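Local coordinates for cell division control protein 4 (Saccharomyces cerevisiae, PDB 3V7D), which recognises phosphorylated target proteins, such as the CDK inhibitor SIC1, as the substrate-binding subunit of an SCF E3 ubiquitin ligase, at residues B[200-205]-B[220-225]; B[206-211]-B[274-279]; B[409-414]-B[433-438]; B[428-433]-B[448-453]. The protein carries 1 engineered substitution. One frame throughout, in Å; residues are numbered along the deposited sequence.

Contact 1: residues B[200-205]-B[220-225]; sequences EGHNST and IVTGSR. Unlike the reference sequence in segment 200-205: E200 (reference Lys).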
loop_
_atom_site.group_PDB
_atom_site.type_symbol
_atom_site.label_atom_id
_atom_site.label_comp_id
_atom_site.label_asym_id
_atom_site.label_seq_id
_atom_site.Cartn_x
_atom_site.Cartn_y
_atom_site.Cartn_z
ATOM N N GLU B 200 -36.741 1.335 2.085
ATOM C CA GLU B 200 -37.207 2.349 3.019
ATOM C C GLU B 200 -37.159 1.783 4.431
ATOM O O GLU B 200 -37.099 0.567 4.618
ATOM C CB GLU B 200 -38.621 2.817 2.657
ATOM C CG GLU B 200 -38.725 3.425 1.260
ATOM C CD GLU B 200 -40.091 4.022 0.966
ATOM O OE1 GLU B 200 -40.880 4.215 1.915
ATOM O OE2 GLU B 200 -40.376 4.301 -0.218
ATOM N N GLY B 201 -37.171 2.664 5.424
ATOM C CA GLY B 201 -37.095 2.235 6.807
ATOM C C GLY B 201 -36.548 3.317 7.714
ATOM O O GLY B 201 -37.077 3.549 8.802
ATOM N N HIS B 202 -35.480 3.976 7.269
ATOM C CA HIS B 202 -34.915 5.099 8.008
ATOM C C HIS B 202 -35.943 6.215 8.142
ATOM O O HIS B 202 -36.701 6.490 7.212
ATOM C CB HIS B 202 -33.651 5.628 7.322
ATOM C CG HIS B 202 -32.414 4.849 7.647
ATOM N ND1 HIS B 202 -31.911 4.752 8.925
ATOM C CD2 HIS B 202 -31.574 4.138 6.857
ATOM C CE1 HIS B 202 -30.816 4.012 8.910
ATOM N NE2 HIS B 202 -30.590 3.627 7.668
ATOM N N ASN B 203 -35.970 6.852 9.306
ATOM C CA ASN B 203 -36.935 7.909 9.562
ATOM C C ASN B 203 -36.325 9.287 9.369
ATOM O O ASN B 203 -36.944 10.306 9.685
ATOM C CB ASN B 203 -37.524 7.768 10.966
ATOM C CG ASN B 203 -38.363 6.510 11.119
ATOM O OD1 ASN B 203 -38.119 5.689 12.000
ATOM N ND2 ASN B 203 -39.355 6.354 10.248
ATOM N N SER B 204 -35.106 9.306 8.843
ATOM C CA SER B 204 -34.394 10.550 8.588
ATOM C C SER B 204 -33.312 10.337 7.527
ATOM O O SER B 204 -33.187 9.244 6.971
ATOM C CB SER B 204 -33.788 11.087 9.885
ATOM O OG SER B 204 -33.273 12.394 9.704
ATOM N N THR B 205 -32.544 11.386 7.246
ATOM C CA THR B 205 -31.516 11.351 6.204
ATOM C C THR B 205 -30.489 10.242 6.420
ATOM O O THR B 205 -29.945 10.098 7.514
ATOM C CB THR B 205 -30.761 12.699 6.116
ATOM O OG1 THR B 205 -31.625 13.702 5.568
ATOM C CG2 THR B 205 -29.520 12.571 5.238
ATOM N N ILE B 220 -25.295 -4.491 3.654
ATOM C CA ILE B 220 -25.241 -3.037 3.662
ATOM C C ILE B 220 -25.533 -2.526 5.069
ATOM O O ILE B 220 -26.462 -2.995 5.724
ATOM C CB ILE B 220 -26.275 -2.428 2.703
ATOM C CG1 ILE B 220 -26.184 -3.084 1.326
ATOM C CG2 ILE B 220 -26.085 -0.926 2.601
ATOM C CD1 ILE B 220 -27.293 -2.655 0.387
ATOM N N VAL B 221 -24.732 -1.573 5.532
ATOM C CA VAL B 221 -24.945 -0.943 6.829
ATOM C C VAL B 221 -25.068 0.561 6.633
ATOM O O VAL B 221 -24.154 1.195 6.111
ATOM C CB VAL B 221 -23.779 -1.225 7.790
ATOM C CG1 VAL B 221 -24.124 -0.760 9.199
ATOM C CG2 VAL B 221 -23.437 -2.703 7.784
ATOM N N THR B 222 -26.193 1.132 7.049
ATOM C CA THR B 222 -26.463 2.543 6.786
ATOM C C THR B 222 -26.715 3.340 8.058
ATOM O O THR B 222 -27.619 3.024 8.829
ATOM C CB THR B 222 -27.671 2.722 5.833
ATOM O OG1 THR B 222 -28.841 2.134 6.419
ATOM C CG2 THR B 222 -27.396 2.061 4.492
ATOM N N GLY B 223 -25.916 4.382 8.265
ATOM C CA GLY B 223 -26.104 5.279 9.391
ATOM C C GLY B 223 -26.975 6.459 8.999
ATOM O O GLY B 223 -26.881 6.966 7.879
ATOM N N SER B 224 -27.823 6.901 9.922
ATOM C CA SER B 224 -28.780 7.959 9.621
ATOM C C SER B 224 -28.863 9.021 10.706
ATOM O O SER B 224 -28.391 8.828 11.824
ATOM C CB SER B 224 -30.170 7.360 9.379
ATOM O OG SER B 224 -31.188 8.350 9.442
ATOM N N ARG B 225 -29.485 10.143 10.358
ATOM C CA ARG B 225 -29.766 11.205 11.314
ATOM C C ARG B 225 -30.898 10.839 12.274
ATOM O O ARG B 225 -31.283 11.649 13.116
ATOM C CB ARG B 225 -30.105 12.504 10.582
ATOM C CG ARG B 225 -28.917 13.140 9.903
ATOM C CD ARG B 225 -29.290 14.452 9.252
ATOM N NE ARG B 225 -28.106 15.267 9.000
ATOM C CZ ARG B 225 -28.128 16.444 8.383
ATOM N NH1 ARG B 225 -29.276 16.944 7.944
ATOM N NH2 ARG B 225 -27.000 17.119 8.204
#
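The structural tetrad of a WD40 repeat, here WD 3, is centred on the bond between H202 and T222. H202 NE2 lies 2.6 Å from T222 OG1, which sits in the plane of the imidazole at its edge, and the angle of 162° shows a nearly straight hydrogen bond. T222 OG1 is brought there by a chi1 of 60°, which sets it between its own backbone N and carbonyl carbon. The tetrad is completed by D226, whose OD2 bonds H202 ND1, and by W232, whose NE1 bonds T222 OG1; both edge nitrogens of the ring are therefore held and its rotation is fixed. S224 packs over one face of the same ring, with its CB 3.2 Å from H202 ND1. S224 OG then reaches T205 O at 2.9 Å from well above the carbonyl plane, while R225 N approaches that oxygen almost along the C=O axis, also at 2.9 Å. Two donors thus grip one carbonyl, and the loop is held to the end of the strand. Further out, S204 OG rests 3.3 Å from R225 CB. The R225 side chain extends beyond this point, and its guanidinium bonds the backbone and a modified side chain of the bound peptide, to which T205 N also donates. Strand 218-224 runs between strand 206-213, where T222 touches V206 and L209, and strand 229-233, where T222 touches H230; the 200-205 loop leads from strand 194-199 of the preceding blade into strand 206-213.

Contact 2: residues B[206-211]-B[274-279]; sequences VRCLDI and RTVSGH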
loop_
_atom_site.group_PDB
_atom_site.type_symbol
_atom_site.label_atom_id
_atom_site.label_comp_id
_atom_site.label_asym_id
_atom_site.label_seq_id
_atom_site.Cartn_x
_atom_site.Cartn_y
_atom_site.Cartn_z
ATOM N N VAL B 206 -30.237 9.454 5.379
ATOM C CA VAL B 206 -29.146 8.486 5.409
ATOM C C VAL B 206 -27.835 9.250 5.258
ATOM O O VAL B 206 -27.545 9.788 4.194
ATOM C CB VAL B 206 -29.268 7.443 4.283
ATOM C CG1 VAL B 206 -28.162 6.409 4.404
ATOM C CG2 VAL B 206 -30.637 6.767 4.323
ATOM N N ARG B 207 -27.050 9.299 6.329
ATOM C CA ARG B 207 -25.876 10.168 6.378
ATOM C C ARG B 207 -24.593 9.495 5.901
ATOM O O ARG B 207 -23.704 10.151 5.361
ATOM C CB ARG B 207 -25.673 10.701 7.797
ATOM C CG ARG B 207 -24.650 11.816 7.894
ATOM C CD ARG B 207 -25.049 12.988 7.017
ATOM N NE ARG B 207 -24.087 14.082 7.085
ATOM C CZ ARG B 207 -23.005 14.171 6.318
ATOM N NH1 ARG B 207 -22.742 13.226 5.422
ATOM N NH2 ARG B 207 -22.186 15.207 6.445
ATOM N N CYS B 208 -24.499 8.188 6.105
ATOM C CA CYS B 208 -23.284 7.451 5.791
ATOM C C CYS B 208 -23.636 5.991 5.556
ATOM O O CYS B 208 -24.744 5.563 5.886
ATOM C CB CYS B 208 -22.291 7.563 6.952
ATOM S SG CYS B 208 -22.916 6.896 8.536
ATOM N N LEU B 209 -22.702 5.230 4.990
ATOM C CA LEU B 209 -22.924 3.802 4.772
ATOM C C LEU B 209 -21.649 3.037 4.421
ATOM O O LEU B 209 -20.676 3.615 3.935
ATOM C CB LEU B 209 -24.011 3.567 3.709
ATOM C CG LEU B 209 -23.709 3.724 2.220
ATOM C CD1 LEU B 209 -23.423 2.373 1.601
ATOM C CD2 LEU B 209 -24.875 4.386 1.509
ATOM N N ASP B 210 -21.664 1.734 4.681
ATOM C CA ASP B 210 -20.562 0.852 4.315
ATOM C C ASP B 210 -21.121 -0.500 3.891
ATOM O O ASP B 210 -22.265 -0.828 4.206
ATOM C CB ASP B 210 -19.605 0.665 5.493
ATOM C CG ASP B 210 -18.210 0.239 5.057
ATOM O OD1 ASP B 210 -18.026 -0.117 3.871
ATOM O OD2 ASP B 210 -17.295 0.258 5.908
ATOM N N ILE B 211 -20.315 -1.278 3.175
ATOM C CA ILE B 211 -20.696 -2.631 2.786
ATOM C C ILE B 211 -19.657 -3.626 3.281
ATOM O O ILE B 211 -18.461 -3.453 3.043
ATOM C CB ILE B 211 -20.816 -2.778 1.261
ATOM C CG1 ILE B 211 -21.823 -1.772 0.696
ATOM C CG2 ILE B 211 -21.218 -4.204 0.894
ATOM C CD1 ILE B 211 -21.956 -1.836 -0.813
ATOM N N ARG B 274 -22.870 9.780 12.154
ATOM C CA ARG B 274 -22.115 10.578 11.199
ATOM C C ARG B 274 -21.184 9.743 10.327
ATOM O O ARG B 274 -20.966 10.059 9.160
ATOM C CB ARG B 274 -21.304 11.639 11.947
ATOM C CG ARG B 274 -20.532 12.589 11.054
ATOM C CD ARG B 274 -21.454 13.304 10.081
ATOM N NE ARG B 274 -20.751 14.365 9.373
ATOM C CZ ARG B 274 -20.030 14.176 8.273
ATOM N NH1 ARG B 274 -19.925 12.965 7.746
ATOM N NH2 ARG B 274 -19.419 15.204 7.696
ATOM N N THR B 275 -20.631 8.681 10.896
ATOM C CA THR B 275 -19.629 7.894 10.191
ATOM C C THR B 275 -19.743 6.410 10.521
ATOM O O THR B 275 -20.174 6.037 11.610
ATOM C CB THR B 275 -18.209 8.382 10.527
ATOM O OG1 THR B 275 -17.247 7.498 9.942
ATOM C CG2 THR B 275 -18.008 8.421 12.038
ATOM N N VAL B 276 -19.354 5.571 9.571
ATOM C CA VAL B 276 -19.428 4.129 9.756
ATOM C C VAL B 276 -18.287 3.435 9.006
ATOM O O VAL B 276 -17.926 3.830 7.896
ATOM C CB VAL B 276 -20.799 3.586 9.299
ATOM C CG1 VAL B 276 -21.020 3.864 7.823
ATOM C CG2 VAL B 276 -20.921 2.104 9.588
ATOM N N SER B 277 -17.706 2.416 9.628
ATOM C CA SER B 277 -16.590 1.688 9.034
ATOM C C SER B 277 -16.626 0.243 9.502
ATOM O O SER B 277 -16.601 -0.023 10.702
ATOM C CB SER B 277 -15.261 2.338 9.433
ATOM O OG SER B 277 -14.153 1.567 8.997
ATOM N N GLY B 278 -16.689 -0.693 8.562
ATOM C CA GLY B 278 -16.784 -2.095 8.924
ATOM C C GLY B 278 -15.946 -3.048 8.093
ATOM O O GLY B 278 -15.489 -2.712 7.002
ATOM N N HIS B 279 -15.748 -4.248 8.629
ATOM C CA HIS B 279 -15.089 -5.333 7.914
ATOM C C HIS B 279 -15.539 -6.654 8.524
ATOM O O HIS B 279 -15.550 -6.808 9.747
ATOM C CB HIS B 279 -13.571 -5.203 8.005
ATOM C CG HIS B 279 -12.829 -6.304 7.312
ATOM N ND1 HIS B 279 -12.344 -6.181 6.027
ATOM C CD2 HIS B 279 -12.494 -7.550 7.724
ATOM C CE1 HIS B 279 -11.739 -7.303 5.679
ATOM N NE2 HIS B 279 -11.817 -8.149 6.690
HETATM O O HOH W 1 -15.941 -2.645 4.121
#
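Two guanidinium groups of like charge, those of R207 and R274, lie stacked on each other, their centres 3.6 Å apart and their planes tilted by 26°. R207 NH2 hovers over the centre of the R274 group, 3.0 Å from R274 CZ, whereas R274 NH1 faces R207 nearer the rim. Both chains leave the backbone with CG anti to N and bend at chi2 (59° in R207, 57° in R274), and each residue opens a classic beta bulge in its own blade, R207 and C208 facing G223, R274 and T275 facing G286. The strands themselves, from WD 3 and WD 4, run parallel at 5.9 Å between axes, yet no backbone-to-backbone bond joins them; side chains make the contact, one of them taking a backbone N-H. C208 SG packs against V276 CG1 at 3.6 Å. That N-H is G278 N, which donates to D210 OD2 at 2.9 Å, and D210 OD1 accepts from I211 N at 2.7 Å, so the carboxylate is gripped through both oxygens. A water lies within hydrogen-bonding distance (2.9 Å) of both G278 O and I211 O, linking the strands at this end. The paired arginines would probably repel each other if left alone; R207 NH2 bonds a modified side chain of the bound peptide, against which R274 also packs. The stack concentrates positive charge, which that side chain, probably phosphorylated as in this protein's targets, would offset.

Contact 3: residues B[409-414]-B[433-438]; sequences GSENQF and ADQIWS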
loop_
_atom_site.group_PDB
_atom_site.type_symbol
_atom_site.label_atom_id
_atom_site.label_comp_id
_atom_site.label_asym_id
_atom_site.label_seq_id
_atom_site.Cartn_x
_atom_site.Cartn_y
_atom_site.Cartn_z
ATOM N N GLY B 409 -6.835 18.521 -0.624
ATOM C CA GLY B 409 -7.592 19.600 -1.223
ATOM C C GLY B 409 -8.297 20.500 -0.227
ATOM O O GLY B 409 -8.750 20.065 0.839
ATOM N N SER B 410 -8.384 21.773 -0.585
ATOM C CA SER B 410 -9.149 22.748 0.181
ATOM C C SER B 410 -9.407 23.930 -0.735
ATOM O O SER B 410 -9.018 23.905 -1.902
ATOM C CB SER B 410 -8.376 23.204 1.415
ATOM O OG SER B 410 -7.230 23.954 1.053
ATOM N N GLU B 411 -10.056 24.963 -0.210
ATOM C CA GLU B 411 -10.373 26.142 -0.999
ATOM C C GLU B 411 -9.130 26.702 -1.685
ATOM O O GLU B 411 -8.137 27.019 -1.028
ATOM C CB GLU B 411 -11.024 27.205 -0.116
ATOM C CG GLU B 411 -11.467 28.439 -0.870
ATOM C CD GLU B 411 -12.298 29.369 -0.008
ATOM O OE1 GLU B 411 -13.511 29.109 0.151
ATOM O OE2 GLU B 411 -11.733 30.351 0.518
ATOM N N ASN B 412 -9.195 26.782 -3.013
ATOM C CA ASN B 412 -8.108 27.295 -3.848
ATOM C C ASN B 412 -6.817 26.479 -3.837
ATOM O O ASN B 412 -5.812 26.900 -4.417
ATOM C CB ASN B 412 -7.800 28.757 -3.510
ATOM C CG ASN B 412 -8.958 29.681 -3.818
ATOM O OD1 ASN B 412 -9.626 29.539 -4.844
ATOM N ND2 ASN B 412 -9.208 30.632 -2.926
ATOM N N GLN B 413 -6.834 25.315 -3.196
ATOM C CA GLN B 413 -5.610 24.517 -3.089
ATOM C C GLN B 413 -5.777 23.037 -3.423
ATOM O O GLN B 413 -6.712 22.376 -2.972
ATOM C CB GLN B 413 -4.985 24.655 -1.699
ATOM C CG GLN B 413 -4.454 26.042 -1.389
ATOM C CD GLN B 413 -3.194 25.996 -0.546
ATOM O OE1 GLN B 413 -2.668 24.922 -0.248
ATOM N NE2 GLN B 413 -2.696 27.163 -0.167
ATOM N N PHE B 414 -4.838 22.530 -4.209
ATOM C CA PHE B 414 -4.792 21.125 -4.572
ATOM C C PHE B 414 -3.318 20.742 -4.588
ATOM O O PHE B 414 -2.566 21.180 -5.459
ATOM C CB PHE B 414 -5.438 20.923 -5.944
ATOM C CG PHE B 414 -5.500 19.486 -6.392
ATOM C CD1 PHE B 414 -6.485 18.637 -5.913
ATOM C CD2 PHE B 414 -4.591 18.996 -7.320
ATOM C CE1 PHE B 414 -6.554 17.319 -6.334
ATOM C CE2 PHE B 414 -4.651 17.676 -7.745
ATOM C CZ PHE B 414 -5.636 16.837 -7.253
ATOM N N ALA B 433 -9.273 25.516 -9.989
ATOM C CA ALA B 433 -10.341 25.054 -9.107
ATOM C C ALA B 433 -10.528 26.017 -7.930
ATOM O O ALA B 433 -9.554 26.569 -7.420
ATOM C CB ALA B 433 -10.044 23.644 -8.605
ATOM N N ASP B 434 -11.778 26.227 -7.519
ATOM C CA ASP B 434 -12.077 27.068 -6.361
ATOM C C ASP B 434 -12.235 26.204 -5.112
ATOM O O ASP B 434 -11.860 26.610 -4.012
ATOM C CB ASP B 434 -13.357 27.878 -6.586
ATOM C CG ASP B 434 -13.203 28.933 -7.664
ATOM O OD1 ASP B 434 -12.116 29.545 -7.754
ATOM O OD2 ASP B 434 -14.173 29.152 -8.420
ATOM N N GLN B 435 -12.806 25.016 -5.292
ATOM C CA GLN B 435 -12.935 24.050 -4.208
ATOM C C GLN B 435 -12.591 22.659 -4.716
ATOM O O GLN B 435 -12.802 22.347 -5.889
ATOM C CB GLN B 435 -14.359 24.042 -3.646
ATOM C CG GLN B 435 -14.850 25.383 -3.143
ATOM C CD GLN B 435 -14.451 25.660 -1.708
ATOM O OE1 GLN B 435 -13.757 24.862 -1.074
ATOM N NE2 GLN B 435 -14.900 26.798 -1.183
ATOM N N ILE B 436 -12.052 21.829 -3.830
ATOM C CA ILE B 436 -11.851 20.418 -4.130
ATOM C C ILE B 436 -12.777 19.629 -3.221
ATOM O O ILE B 436 -12.548 19.553 -2.019
ATOM C CB ILE B 436 -10.403 19.980 -3.864
ATOM C CG1 ILE B 436 -9.418 21.000 -4.444
ATOM C CG2 ILE B 436 -10.162 18.576 -4.423
ATOM C CD1 ILE B 436 -9.462 21.099 -5.950
ATOM N N TRP B 437 -13.833 19.057 -3.788
ATOM C CA TRP B 437 -14.836 18.383 -2.973
ATOM C C TRP B 437 -14.421 16.964 -2.608
ATOM O O TRP B 437 -14.665 16.504 -1.497
ATOM C CB TRP B 437 -16.199 18.384 -3.671
ATOM C CG TRP B 437 -16.738 19.764 -3.910
ATOM C CD1 TRP B 437 -17.080 20.317 -5.112
ATOM C CD2 TRP B 437 -16.975 20.776 -2.921
ATOM N NE1 TRP B 437 -17.526 21.605 -4.929
ATOM C CE2 TRP B 437 -17.468 21.910 -3.595
ATOM C CE3 TRP B 437 -16.822 20.829 -1.532
ATOM C CZ2 TRP B 437 -17.809 23.083 -2.927
ATOM C CZ3 TRP B 437 -17.161 21.996 -0.870
ATOM C CH2 TRP B 437 -17.649 23.107 -1.569
ATOM N N SER B 438 -13.786 16.273 -3.544
ATOM C CA SER B 438 -13.394 14.895 -3.303
ATOM C C SER B 438 -12.223 14.511 -4.191
ATOM O O SER B 438 -12.199 14.843 -5.373
ATOM C CB SER B 438 -14.577 13.958 -3.548
ATOM O OG SER B 438 -14.254 12.634 -3.170
HETATM O O HOH W 2 -9.467 24.410 -4.925
HETATM O O HOH W 3 -9.102 29.291 -7.751
#
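E411 keeps CG anti to its backbone N (chi1 -176°) and runs on extended, while Q435 folds back at chi2 (-86°), and the two chains cross obliquely at the outer edge. E411 OE1 comes within 3.0 Å of Q435 NE2, with the carboxylate and amide planes 71° apart. The backbone supplies the clearer tie: N412 N donates to D434 O at 2.9 Å from above the carbonyl plane, and E411 CA adds a CA-H...O contact to the same oxygen at 3.4 Å. N412 and E411 are the corner residues of the type II turn S410-Q413, which links strands 405-410 and 413-418 of the WD 7 blade and packs on strand 435-442 of the neighbouring blade. Beneath the turn I436 is the buried side chain of the contact. Its CD1 meets F414 CD1 at 3.9 Å, the side chains crossing at about a right angle, its CG1 lies 3.4 Å from Q413 O, and its CB packs on G409 CA at 3.9 Å. Toward solvent, a water within bonding distance of N412 OD1 (3.0 Å) and A433 O spans the contact. The chemistry is therefore graded: apolar atoms fill the inner side, whereas the outer side carries a backbone bond, water and a polar pair with one charged member, E411.

Contact 4: residues B[428-433]-B[448-453]; sequences NILKDA and AAVEKD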
loop_
_atom_site.group_PDB
_atom_site.type_symbol
_atom_site.label_atom_id
_atom_site.label_comp_id
_atom_site.label_asym_id
_atom_site.label_seq_id
_atom_site.Cartn_x
_atom_site.Cartn_y
_atom_site.Cartn_z
ATOM N N ASN B 428 -0.007 23.338 -8.241
ATOM C CA ASN B 428 -0.791 24.111 -9.208
ATOM C C ASN B 428 -1.512 23.345 -10.318
ATOM O O ASN B 428 -2.064 23.958 -11.233
ATOM C CB ASN B 428 0.072 25.217 -9.819
ATOM C CG ASN B 428 0.460 26.269 -8.804
ATOM O OD1 ASN B 428 -0.397 26.976 -8.273
ATOM N ND2 ASN B 428 1.751 26.370 -8.517
ATOM N N ILE B 429 -1.512 22.020 -10.243
ATOM C CA ILE B 429 -2.122 21.206 -11.293
ATOM C C ILE B 429 -3.597 21.550 -11.527
ATOM O O ILE B 429 -4.050 21.630 -12.672
ATOM C CB ILE B 429 -1.948 19.694 -11.021
ATOM C CG1 ILE B 429 -0.459 19.338 -11.035
ATOM C CG2 ILE B 429 -2.665 18.888 -12.078
ATOM C CD1 ILE B 429 -0.174 17.872 -10.944
ATOM N N LEU B 430 -4.334 21.772 -10.443
ATOM C CA LEU B 430 -5.736 22.174 -10.536
ATOM C C LEU B 430 -5.913 23.594 -10.004
ATOM O O LEU B 430 -6.833 23.880 -9.235
ATOM C CB LEU B 430 -6.633 21.195 -9.772
ATOM C CG LEU B 430 -6.640 19.762 -10.307
ATOM C CD1 LEU B 430 -7.580 18.878 -9.489
ATOM C CD2 LEU B 430 -7.026 19.744 -11.781
ATOM N N LYS B 431 -5.013 24.475 -10.427
ATOM C CA LYS B 431 -4.974 25.861 -9.968
ATOM C C LYS B 431 -6.302 26.599 -10.166
ATOM O O LYS B 431 -6.693 27.411 -9.329
ATOM C CB LYS B 431 -3.840 26.609 -10.679
ATOM C CG LYS B 431 -3.639 28.059 -10.246
ATOM C CD LYS B 431 -2.427 28.660 -10.947
ATOM C CE LYS B 431 -2.336 30.167 -10.748
ATOM N NZ LYS B 431 -2.220 30.532 -9.308
ATOM N N ASP B 432 -7.000 26.309 -11.261
ATOM C CA ASP B 432 -8.230 27.032 -11.586
ATOM C C ASP B 432 -9.435 26.593 -10.751
ATOM O O ASP B 432 -10.491 27.225 -10.795
ATOM C CB ASP B 432 -8.540 26.952 -13.090
ATOM C CG ASP B 432 -8.867 25.541 -13.549
ATOM O OD1 ASP B 432 -8.477 24.577 -12.854
ATOM O OD2 ASP B 432 -9.507 25.396 -14.611
ATOM N N ALA B 433 -9.273 25.516 -9.989
ATOM C CA ALA B 433 -10.341 25.054 -9.107
ATOM C C ALA B 433 -10.528 26.017 -7.930
ATOM O O ALA B 433 -9.554 26.569 -7.420
ATOM C CB ALA B 433 -10.044 23.644 -8.605
ATOM N N ALA B 448 -10.600 14.004 -9.256
ATOM C CA ALA B 448 -11.076 14.999 -8.301
ATOM C C ALA B 448 -12.372 15.670 -8.741
ATOM O O ALA B 448 -12.499 16.131 -9.878
ATOM C CB ALA B 448 -10.001 16.045 -8.026
ATOM N N ALA B 449 -13.332 15.706 -7.823
ATOM C CA ALA B 449 -14.565 16.457 -8.010
ATOM C C ALA B 449 -14.316 17.867 -7.497
ATOM O O ALA B 449 -13.997 18.061 -6.322
ATOM C CB ALA B 449 -15.693 15.808 -7.242
ATOM N N VAL B 450 -14.435 18.848 -8.384
ATOM C CA VAL B 450 -14.086 20.215 -8.031
ATOM C C VAL B 450 -15.198 21.199 -8.347
ATOM O O VAL B 450 -16.180 20.868 -9.017
ATOM C CB VAL B 450 -12.825 20.690 -8.780
ATOM C CG1 VAL B 450 -11.675 19.729 -8.556
ATOM C CG2 VAL B 450 -13.120 20.844 -10.268
ATOM N N GLU B 451 -15.024 22.417 -7.846
ATOM C CA GLU B 451 -15.901 23.524 -8.171
ATOM C C GLU B 451 -15.065 24.620 -8.812
ATOM O O GLU B 451 -13.956 24.917 -8.356
ATOM C CB GLU B 451 -16.589 24.069 -6.918
ATOM C CG GLU B 451 -17.401 25.338 -7.176
ATOM C CD GLU B 451 -17.933 25.977 -5.908
ATOM O OE1 GLU B 451 -18.449 25.247 -5.036
ATOM O OE2 GLU B 451 -17.832 27.215 -5.781
ATOM N N LYS B 452 -15.593 25.210 -9.875
ATOM C CA LYS B 452 -14.938 26.340 -10.517
ATOM C C LYS B 452 -15.978 27.298 -11.074
ATOM O O LYS B 452 -16.786 26.924 -11.925
ATOM C CB LYS B 452 -14.000 25.865 -11.624
ATOM C CG LYS B 452 -13.442 26.986 -12.479
ATOM C CD LYS B 452 -12.479 26.447 -13.528
ATOM C CE LYS B 452 -12.333 27.412 -14.703
ATOM N NZ LYS B 452 -11.889 28.770 -14.277
ATOM N N ASP B 453 -15.959 28.527 -10.569
ATOM C CA ASP B 453 -16.879 29.575 -11.003
ATOM C C ASP B 453 -18.343 29.158 -10.925
ATOM O O ASP B 453 -19.092 29.323 -11.885
ATOM C CB ASP B 453 -16.535 30.044 -12.418
ATOM C CG ASP B 453 -15.165 30.688 -12.496
ATOM O OD1 ASP B 453 -14.721 31.267 -11.480
ATOM O OD2 ASP B 453 -14.533 30.614 -13.571
#
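L430 CD1 lies 4.0 Å from A448 CB and 4.3 Å from V450 CG1, forming the apolar centre between a loop and strand 445-452. A433 extends it, its CB packing on V450 CB at 4.1 Å. F414 and I436 border the same cluster, touching L430 and V450 respectively, so the loop residues are wedged between strands of adjacent blades. The loop holds its own shape through a type I turn from L430 to A433, closed by A433 N donating to L430 O at 3.0 Å. Outward of A433 the contact becomes polar. D432 has its CG between the backbone N and the carbonyl carbon (chi1 66°), which sets it beside the aliphatic part of K452, and the two side chains meet at about a right angle. D432 OD2 touches K452 CD at 3.3 Å, while K452 NZ stays 4.1 Å from it. The bend at chi4 (57°) turns K452 NZ away from an extended course, and NZ forms a 3.3 Å salt bridge with D453 OD2; D432 OD1 has its salt-bridge partner in R114. No hydrogen bond crosses between the segments, so apolar packing carries the contact, and the D432-K452 attraction is probably a modest long-range contribution.

Overall arrangement
The four contacts form two pairs on one eight-bladed WD40 propeller. Contacts 1 and 2, centres about 10 Å apart, share the sheet of strands 206-213 and 218-224, where R207 N lies 2.8 Å from G223 O; both reach the bound peptide, contact 1 through T205 and R225, contact 2 through R207 and R274. Contacts 3 and 4, centres about 6 Å apart, share A433 and join at a probable hydrogen bond from D434 N to E451 O, 2.7 Å. The pairs stay apart, contacts 2 and 3 by about 10 Å between nearest atoms. W437 of segment 433-438, not itself part of the pairing, packs on a polar peptide side chain; contact 4 packs a loop onto strand 445-452.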